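Local coordinates for ribonucleoside-diphosphate reductase subunit beta (PDB 4N83) that houses the dinuclear metal cofactor, active with manganese or iron, of a class Ib ribonucleotide reductase that makes deoxyribonucleotides from ribonucleotides, at the interface of chains A and B. Numbering follows the deposited sequence. Chains: chain A/B, Ribonucleoside-diphosphate reductase subunit beta.

Contact 1: the interface of chains A and B. Residues chain A 7-11; chain B 63, 105, 108, 117, 121.
With CG anti to the backbone N (chi1 -177°), A:Asn9 swings its amide onto B:Phe121, whose own CG lies anti to its carbonyl carbon (chi1 -82°) and lifts the ring off helix 114-126 to meet it. This is the N-terminal arm of one NrdF subunit, a class Ib ribonucleotide reductase beta chain, laid across the helices of the other. The amide and the ring are stacked, their planes 17° apart. A:Asn9 CB rides over the same aromatic group toward its rim, 3.6 Å from the centroid, in a CH-pi contact, while the amide carbon CG comes to 3.4 Å from CE2. Within the arm, A:Asn11 N donates to A:Asn9 OD1 at 3.0 Å, reaching the oxygen from above the carbonyl plane; this bond helps fix the rotation of the amide over the ring. A:Ala7 CB touches B:Phe121 CE1 at 3.8 Å, nearer the start of the segment.

Polar ties across this patch are weak. The backbone N of A:Trp10 points at the hydroxyl OG of B:Ser105, 3.5 Å away, and A:Asn11 ND2 reaches the carbonyl O of the same serine at 3.3 Å. B:Ser105 lies in helix 84-111. The side chain of A:Asn11 crosses that of B:Ile117 at about a right angle, with the methyl CD1 of B:Ile117 4.0 Å from CG of A:Asn11. On helix 49-77, the methyl CG2 of B:Thr63 lies 3.5 Å from the carbonyl O of A:Ile8.

Contact 2: the interface of chains A and B. Residues chain A 4-6; chain B 64, 67-68, 71-72, 134, 138.
A:Tyr5 lays one face of its ring on B:Leu68 and points its hydroxyl at B:Glu71, with 130 Å² of its surface hidden by chain B. The strong polar contact is at the ring's tip: the hydroxyl OH donates to the carboxylate OE1 of B:Glu71 at 2.7 Å, meeting that oxygen from above the carboxylate plane. The two side chains slide past each other in opposite directions, with ring and carboxylate planes 47° apart. B:Glu71 has CG anti to the carbonyl carbon (chi1 -69°) and an extended chain beyond it, which carries OE1 alongside the phenol oxygen. B:Ser72 OG donates to the amide OD1 of B:Asn138 at 2.8 Å, a bond within chain B that probably helps set the serine's rotation. With its hydrogen probably spent there, its approach to the A:Tyr5 hydroxyl, 3.5 Å from OG to OH, is weak at most. The other branch of that amide, ND2, gives a weak bond to the hydroxyl OH of A:Tyr4 at 3.4 Å, with the ring and amide planes steeply inclined.

Apolar contact comes chiefly from B:Leu68, whose methyl CD1 sits over the centre of the A:Tyr5 face, 3.7 Å from the centroid. Past the ring, B:Leu64 CD1 packs on the backbone of A:Lys6, 3.7 Å from its carbonyl C, and A:Tyr4 CE2 lies 4.0 Å from B:Asn138 CB.

In the fold, the N-terminal loop segment of chain A crosses the partner's helices 49-77 and 128-143, with A:Tyr5 on the first and A:Tyr4 on the second.

Contact 3: the interface of chains A and B. Residues chain A 10, 22, 26, 88, 91-92; chain B 95, 98-99, 102.
Helix 84-111 of each subunit contributes to this helical part of the NrdF dimer interface, where B:Lys102 slots its aliphatic chain between A:Trp10 and A:Trp22. The lysine crosses A:Trp10 at about a right angle: CG lies over the five-membered ring, 3.5 Å from its centroid, and CD over the six-membered ring at 3.7 Å. Its chain, with CG anti to the backbone N (chi1 -176°), runs extended before bending at the last torsion, and CE passes 3.5 Å from CD1 of A:Trp22. A:Thr26 CG2 covers one face of that second indole, and A:Trp10 CH2 lies on the other, on the side that B:Lys102 also touches near NE1; this probably helps hold it in place. Its far corner, CH2, reaches B:Phe95 CE1 at 3.6 Å. B:Phe95 lies side by side with A:Asn92, pointing the same way, with CD1 3.5 Å from the asparagine CB and the ring and amide planes 57° apart. B:Val99 CG2 covers a face of B:Phe95 from the same chain. Where the paired helices meet, the amide ND2 of A:Asn91 donates to the hydroxyl OG of B:Ser98 at 2.8 Å, the oxygen tilted 18° from the amide plane.

Contact 1: the interface of chains A and B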
loop_
_atom_site.group_PDB
_atom_site.type_symbol
_atom_site.label_atom_id
_atom_site.label_comp_id
_atom_site.label_asym_id
_atom_site.label_seq_id
_atom_site.Cartn_x
_atom_site.Cartn_y
_atom_site.Cartn_z
ATOM N N ALA A 7 8.242 -4.886 -17.077
ATOM C CA ALA A 7 7.731 -5.847 -16.098
ATOM C C ALA A 7 8.744 -6.006 -14.973
ATOM O O ALA A 7 9.915 -6.283 -15.230
ATOM C CB ALA A 7 7.468 -7.192 -16.755
ATOM N N ILE A 8 8.293 -5.830 -13.733
ATOM C CA ILE A 8 9.174 -5.949 -12.569
ATOM C C ILE A 8 9.610 -7.404 -12.353
ATOM O O ILE A 8 8.778 -8.314 -12.284
ATOM C CB ILE A 8 8.528 -5.363 -11.285
ATOM C CG1 ILE A 8 9.558 -5.289 -10.150
ATOM C CG2 ILE A 8 7.303 -6.162 -10.849
ATOM C CD1 ILE A 8 9.103 -4.464 -8.965
ATOM N N ASN A 9 10.924 -7.607 -12.269
ATOM C CA ASN A 9 11.517 -8.929 -12.089
ATOM C C ASN A 9 12.286 -8.978 -10.776
ATOM O O ASN A 9 13.286 -8.277 -10.616
ATOM C CB ASN A 9 12.458 -9.245 -13.257
ATOM C CG ASN A 9 13.051 -10.645 -13.179
ATOM O OD1 ASN A 9 12.576 -11.499 -12.428
ATOM N ND2 ASN A 9 14.094 -10.886 -13.966
ATOM N N TRP A 10 11.823 -9.809 -9.843
ATOM C CA TRP A 10 12.465 -9.944 -8.531
ATOM C C TRP A 10 13.650 -10.925 -8.541
ATOM O O TRP A 10 14.328 -11.093 -7.527
ATOM C CB TRP A 10 11.433 -10.343 -7.469
ATOM C CG TRP A 10 10.435 -9.252 -7.163
ATOM C CD1 TRP A 10 9.342 -8.908 -7.905
ATOM C CD2 TRP A 10 10.442 -8.370 -6.031
ATOM N NE1 TRP A 10 8.668 -7.868 -7.308
ATOM C CE2 TRP A 10 9.322 -7.519 -6.157
ATOM C CE3 TRP A 10 11.286 -8.216 -4.924
ATOM C CZ2 TRP A 10 9.023 -6.528 -5.217
ATOM C CZ3 TRP A 10 10.988 -7.231 -3.988
ATOM C CH2 TRP A 10 9.866 -6.400 -4.142
ATOM N N ASN A 11 13.888 -11.571 -9.683
ATOM C CA ASN A 11 15.124 -12.325 -9.917
ATOM C C ASN A 11 16.194 -11.458 -10.588
ATOM O O ASN A 11 17.295 -11.934 -10.872
ATOM C CB ASN A 11 14.846 -13.563 -10.775
ATOM C CG ASN A 11 13.974 -14.581 -10.062
ATOM O OD1 ASN A 11 14.367 -15.136 -9.037
ATOM N ND2 ASN A 11 12.787 -14.836 -10.605
ATOM N N THR B 63 2.434 -10.560 -15.034
ATOM C CA THR B 63 3.431 -9.807 -14.273
ATOM C C THR B 63 3.465 -8.355 -14.736
ATOM O O THR B 63 3.392 -7.435 -13.923
ATOM C CB THR B 63 4.848 -10.406 -14.440
ATOM O OG1 THR B 63 4.807 -11.821 -14.228
ATOM C CG2 THR B 63 5.830 -9.778 -13.454
ATOM N N SER B 105 7.171 -13.878 -10.131
ATOM C CA SER B 105 8.614 -14.119 -10.094
ATOM C C SER B 105 8.976 -15.214 -9.090
ATOM O O SER B 105 9.945 -15.949 -9.294
ATOM C CB SER B 105 9.369 -12.829 -9.762
ATOM O OG SER B 105 9.155 -11.850 -10.764
ATOM N N PHE B 108 8.340 -18.374 -10.798
ATOM C CA PHE B 108 9.439 -18.652 -11.728
ATOM C C PHE B 108 10.666 -19.232 -11.019
ATOM O O PHE B 108 11.366 -20.075 -11.583
ATOM C CB PHE B 108 9.861 -17.392 -12.496
ATOM C CG PHE B 108 8.781 -16.790 -13.364
ATOM C CD1 PHE B 108 7.826 -17.582 -13.999
ATOM C CD2 PHE B 108 8.750 -15.417 -13.578
ATOM C CE1 PHE B 108 6.853 -17.009 -14.804
ATOM C CE2 PHE B 108 7.780 -14.841 -14.383
ATOM C CZ PHE B 108 6.830 -15.638 -14.997
ATOM N N ILE B 117 14.181 -17.589 -17.211
ATOM C CA ILE B 117 13.496 -16.398 -16.700
ATOM C C ILE B 117 13.820 -15.179 -17.565
ATOM O O ILE B 117 12.925 -14.409 -17.916
ATOM C CB ILE B 117 13.854 -16.127 -15.220
ATOM C CG1 ILE B 117 13.242 -17.213 -14.329
ATOM C CG2 ILE B 117 13.348 -14.758 -14.775
ATOM C CD1 ILE B 117 13.879 -17.332 -12.960
ATOM N N PHE B 121 11.100 -12.641 -19.556
ATOM C CA PHE B 121 11.065 -11.183 -19.397
ATOM C C PHE B 121 11.521 -10.439 -20.658
ATOM O O PHE B 121 11.043 -9.336 -20.936
ATOM C CB PHE B 121 11.870 -10.740 -18.166
ATOM C CG PHE B 121 11.111 -10.867 -16.873
ATOM C CD1 PHE B 121 10.275 -9.844 -16.441
ATOM C CD2 PHE B 121 11.217 -12.013 -16.096
ATOM C CE1 PHE B 121 9.566 -9.958 -15.256
ATOM C CE2 PHE B 121 10.511 -12.133 -14.910
ATOM C CZ PHE B 121 9.685 -11.105 -14.488
#

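Contact 2: the interface of chains A and B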
loop_
_atom_site.group_PDB
_atom_site.type_symbol
_atom_site.label_atom_id
_atom_site.label_comp_id
_atom_site.label_asym_id
_atom_site.label_seq_id
_atom_site.Cartn_x
_atom_site.Cartn_y
_atom_site.Cartn_z
ATOM N N TYR A 4 7.655 0.251 -24.236
ATOM C CA TYR A 4 6.864 1.273 -23.542
ATOM C C TYR A 4 6.964 1.167 -22.016
ATOM O O TYR A 4 7.263 2.157 -21.341
ATOM C CB TYR A 4 5.395 1.207 -23.971
ATOM C CG TYR A 4 4.539 2.280 -23.336
ATOM C CD1 TYR A 4 4.667 3.612 -23.717
ATOM C CD2 TYR A 4 3.610 1.967 -22.348
ATOM C CE1 TYR A 4 3.893 4.601 -23.136
ATOM C CE2 TYR A 4 2.831 2.950 -21.760
ATOM C CZ TYR A 4 2.974 4.265 -22.159
ATOM O OH TYR A 4 2.203 5.247 -21.583
ATOM N N TYR A 5 6.701 -0.025 -21.480
ATOM C CA TYR A 5 6.731 -0.262 -20.031
ATOM C C TYR A 5 7.622 -1.459 -19.700
ATOM O O TYR A 5 8.050 -2.191 -20.595
ATOM C CB TYR A 5 5.309 -0.487 -19.496
ATOM C CG TYR A 5 5.046 0.151 -18.144
ATOM C CD1 TYR A 5 4.821 -0.628 -17.010
ATOM C CD2 TYR A 5 5.021 1.537 -18.003
ATOM C CE1 TYR A 5 4.578 -0.042 -15.777
ATOM C CE2 TYR A 5 4.781 2.131 -16.775
ATOM C CZ TYR A 5 4.561 1.340 -15.665
ATOM O OH TYR A 5 4.321 1.933 -14.447
ATOM N N LYS A 6 7.895 -1.649 -18.410
ATOM C CA LYS A 6 8.817 -2.687 -17.948
ATOM C C LYS A 6 8.162 -3.569 -16.887
ATOM O O LYS A 6 7.597 -3.063 -15.917
ATOM C CB LYS A 6 10.079 -2.041 -17.369
ATOM C CG LYS A 6 10.845 -1.167 -18.354
ATOM C CD LYS A 6 11.940 -0.370 -17.659
ATOM C CE LYS A 6 12.683 0.531 -18.634
ATOM N NZ LYS A 6 13.502 -0.240 -19.613
ATOM N N LEU B 64 3.562 -8.168 -16.050
ATOM C CA LEU B 64 3.640 -6.840 -16.661
ATOM C C LEU B 64 2.399 -5.991 -16.382
ATOM O O LEU B 64 2.510 -4.803 -16.072
ATOM C CB LEU B 64 3.850 -6.978 -18.175
ATOM C CG LEU B 64 3.962 -5.704 -19.018
ATOM C CD1 LEU B 64 5.035 -4.762 -18.488
ATOM C CD2 LEU B 64 4.245 -6.074 -20.464
ATOM N N THR B 67 2.306 -5.010 -12.797
ATOM C CA THR B 67 3.317 -3.975 -12.552
ATOM C C THR B 67 2.712 -2.590 -12.775
ATOM O O THR B 67 2.929 -1.669 -11.986
ATOM C CB THR B 67 4.540 -4.125 -13.485
ATOM O OG1 THR B 67 4.946 -5.497 -13.550
ATOM C CG2 THR B 67 5.707 -3.283 -12.987
ATOM N N LEU B 68 1.953 -2.463 -13.861
ATOM C CA LEU B 68 1.303 -1.209 -14.230
ATOM C C LEU B 68 0.375 -0.695 -13.133
ATOM O O LEU B 68 0.398 0.490 -12.795
ATOM C CB LEU B 68 0.497 -1.402 -15.516
ATOM C CG LEU B 68 -0.015 -0.134 -16.201
ATOM C CD1 LEU B 68 1.119 0.555 -16.944
ATOM C CD2 LEU B 68 -1.158 -0.463 -17.149
ATOM N N GLU B 71 2.269 0.575 -9.920
ATOM C CA GLU B 71 3.075 1.784 -10.128
ATOM C C GLU B 71 2.231 3.019 -10.456
ATOM O O GLU B 71 2.184 3.965 -9.670
ATOM C CB GLU B 71 4.119 1.555 -11.228
ATOM C CG GLU B 71 5.222 0.581 -10.833
ATOM C CD GLU B 71 6.309 0.436 -11.886
ATOM O OE1 GLU B 71 6.342 1.236 -12.846
ATOM O OE2 GLU B 71 7.140 -0.484 -11.747
ATOM N N SER B 72 1.572 3.003 -11.615
ATOM C CA SER B 72 0.841 4.174 -12.115
ATOM C C SER B 72 -0.681 3.993 -12.183
ATOM O O SER B 72 -1.400 4.946 -12.494
ATOM C CB SER B 72 1.367 4.555 -13.502
ATOM O OG SER B 72 1.218 3.483 -14.416
ATOM N N ALA B 134 -0.649 -1.919 -22.681
ATOM C CA ALA B 134 -0.272 -1.022 -21.585
ATOM C C ALA B 134 -0.199 0.431 -22.061
ATOM O O ALA B 134 -0.414 1.359 -21.280
ATOM C CB ALA B 134 1.061 -1.449 -20.988
ATOM N N ASN B 138 -2.333 3.036 -19.882
ATOM C CA ASN B 138 -1.583 4.062 -19.146
ATOM C C ASN B 138 -1.805 5.481 -19.690
ATOM O O ASN B 138 -1.566 6.464 -18.983
ATOM C CB ASN B 138 -0.086 3.730 -19.127
ATOM C CG ASN B 138 0.641 4.364 -17.953
ATOM O OD1 ASN B 138 0.149 4.349 -16.824
ATOM N ND2 ASN B 138 1.822 4.915 -18.210
#

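Contact 3: the interface of chains A and B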
loop_
_atom_site.group_PDB
_atom_site.type_symbol
_atom_site.label_atom_id
_atom_site.label_comp_id
_atom_site.label_asym_id
_atom_site.label_seq_id
_atom_site.Cartn_x
_atom_site.Cartn_y
_atom_site.Cartn_z
ATOM N N TRP A 10 11.823 -9.809 -9.843
ATOM C CA TRP A 10 12.465 -9.944 -8.531
ATOM C C TRP A 10 13.650 -10.925 -8.541
ATOM O O TRP A 10 14.328 -11.093 -7.527
ATOM C CB TRP A 10 11.433 -10.343 -7.469
ATOM C CG TRP A 10 10.435 -9.252 -7.163
ATOM C CD1 TRP A 10 9.342 -8.908 -7.905
ATOM C CD2 TRP A 10 10.442 -8.370 -6.031
ATOM N NE1 TRP A 10 8.668 -7.868 -7.308
ATOM C CE2 TRP A 10 9.322 -7.519 -6.157
ATOM C CE3 TRP A 10 11.286 -8.216 -4.924
ATOM C CZ2 TRP A 10 9.023 -6.528 -5.217
ATOM C CZ3 TRP A 10 10.988 -7.231 -3.988
ATOM C CH2 TRP A 10 9.866 -6.400 -4.142
ATOM N N TRP A 22 11.641 -5.300 1.875
ATOM C CA TRP A 22 10.345 -5.875 1.527
ATOM C C TRP A 22 10.033 -7.062 2.438
ATOM O O TRP A 22 8.954 -7.131 3.025
ATOM C CB TRP A 22 10.330 -6.312 0.059
ATOM C CG TRP A 22 9.083 -7.041 -0.346
ATOM C CD1 TRP A 22 8.864 -8.384 -0.273
ATOM C CD2 TRP A 22 7.889 -6.468 -0.892
ATOM N NE1 TRP A 22 7.607 -8.686 -0.738
ATOM C CE2 TRP A 22 6.988 -7.528 -1.125
ATOM C CE3 TRP A 22 7.491 -5.164 -1.206
ATOM C CZ2 TRP A 22 5.714 -7.324 -1.655
ATOM C CZ3 TRP A 22 6.222 -4.963 -1.735
ATOM C CH2 TRP A 22 5.352 -6.038 -1.955
ATOM N N THR A 26 6.907 -6.902 5.128
ATOM C CA THR A 26 5.814 -7.837 4.860
ATOM C C THR A 26 5.671 -8.867 5.984
ATOM O O THR A 26 4.557 -9.231 6.363
ATOM C CB THR A 26 6.011 -8.573 3.522
ATOM O OG1 THR A 26 7.324 -9.149 3.474
ATOM C CG2 THR A 26 5.823 -7.612 2.354
ATOM N N ALA A 88 7.576 -0.612 -5.049
ATOM C CA ALA A 88 6.797 -1.671 -4.402
ATOM C C ALA A 88 6.910 -1.580 -2.878
ATOM O O ALA A 88 5.904 -1.656 -2.171
ATOM C CB ALA A 88 7.247 -3.042 -4.888
ATOM N N ASN A 91 4.763 1.133 -1.682
ATOM C CA ASN A 91 3.350 0.752 -1.676
ATOM C C ASN A 91 3.006 0.042 -0.374
ATOM O O ASN A 91 1.975 0.323 0.242
ATOM C CB ASN A 91 3.012 -0.148 -2.868
ATOM C CG ASN A 91 3.179 0.559 -4.200
ATOM O OD1 ASN A 91 2.953 1.766 -4.310
ATOM N ND2 ASN A 91 3.573 -0.195 -5.224
ATOM N N ASN A 92 3.886 -0.870 0.037
ATOM C CA ASN A 92 3.785 -1.524 1.340
ATOM C C ASN A 92 3.899 -0.524 2.492
ATOM O O ASN A 92 3.144 -0.605 3.461
ATOM C CB ASN A 92 4.866 -2.602 1.486
ATOM C CG ASN A 92 4.982 -3.119 2.904
ATOM O OD1 ASN A 92 5.902 -2.750 3.629
ATOM N ND2 ASN A 92 4.036 -3.955 3.316
ATOM N N PHE B 95 -0.701 -1.898 -2.647
ATOM C CA PHE B 95 0.303 -2.796 -2.069
ATOM C C PHE B 95 0.109 -4.217 -2.590
ATOM O O PHE B 95 1.066 -4.854 -3.024
ATOM C CB PHE B 95 0.250 -2.769 -0.535
ATOM C CG PHE B 95 0.903 -3.960 0.120
ATOM C CD1 PHE B 95 2.241 -4.254 -0.108
ATOM C CD2 PHE B 95 0.177 -4.786 0.971
ATOM C CE1 PHE B 95 2.840 -5.351 0.492
ATOM C CE2 PHE B 95 0.773 -5.882 1.577
ATOM C CZ PHE B 95 2.107 -6.164 1.338
ATOM N N SER B 98 1.438 -4.967 -5.962
ATOM C CA SER B 98 2.873 -5.249 -5.929
ATOM C C SER B 98 3.133 -6.688 -5.483
ATOM O O SER B 98 4.092 -7.318 -5.937
ATOM C CB SER B 98 3.601 -4.278 -4.994
ATOM O OG SER B 98 3.248 -2.933 -5.267
ATOM N N VAL B 99 2.281 -7.195 -4.588
ATOM C CA VAL B 99 2.346 -8.590 -4.143
ATOM C C VAL B 99 2.044 -9.516 -5.315
ATOM O O VAL B 99 2.696 -10.549 -5.479
ATOM C CB VAL B 99 1.347 -8.889 -2.998
ATOM C CG1 VAL B 99 1.362 -10.373 -2.635
ATOM C CG2 VAL B 99 1.661 -8.044 -1.772
ATOM N N LYS B 102 4.989 -9.515 -7.759
ATOM C CA LYS B 102 6.090 -10.280 -7.172
ATOM C C LYS B 102 5.840 -11.787 -7.219
ATOM O O LYS B 102 6.761 -12.564 -7.479
ATOM C CB LYS B 102 6.330 -9.843 -5.721
ATOM C CG LYS B 102 7.516 -10.523 -5.051
ATOM C CD LYS B 102 7.858 -9.880 -3.717
ATOM C CE LYS B 102 9.096 -10.506 -3.091
ATOM N NZ LYS B 102 8.811 -11.816 -2.441
#

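Contact 1 and contact 2 follow one another along the N-terminal arm of chain A, their C-alpha centres about 13 Å apart, and both rest on helix 49-77 of chain B. Contact 1 lies about 13 Å from contact 3 and shares A:Trp10 with it; both also use the partner's helix 84-111. Contacts 2 and 3 are about 15 Å apart. The arm thus leads from the helix-pairing core out over the other subunit, and the two-fold repeats the exchange in reverse. Contact 2 is centred about 13 Å from B:Tyr104, the predicted active-site tyrosine, so the arm packs near the partner's active site; distance alone shows no link.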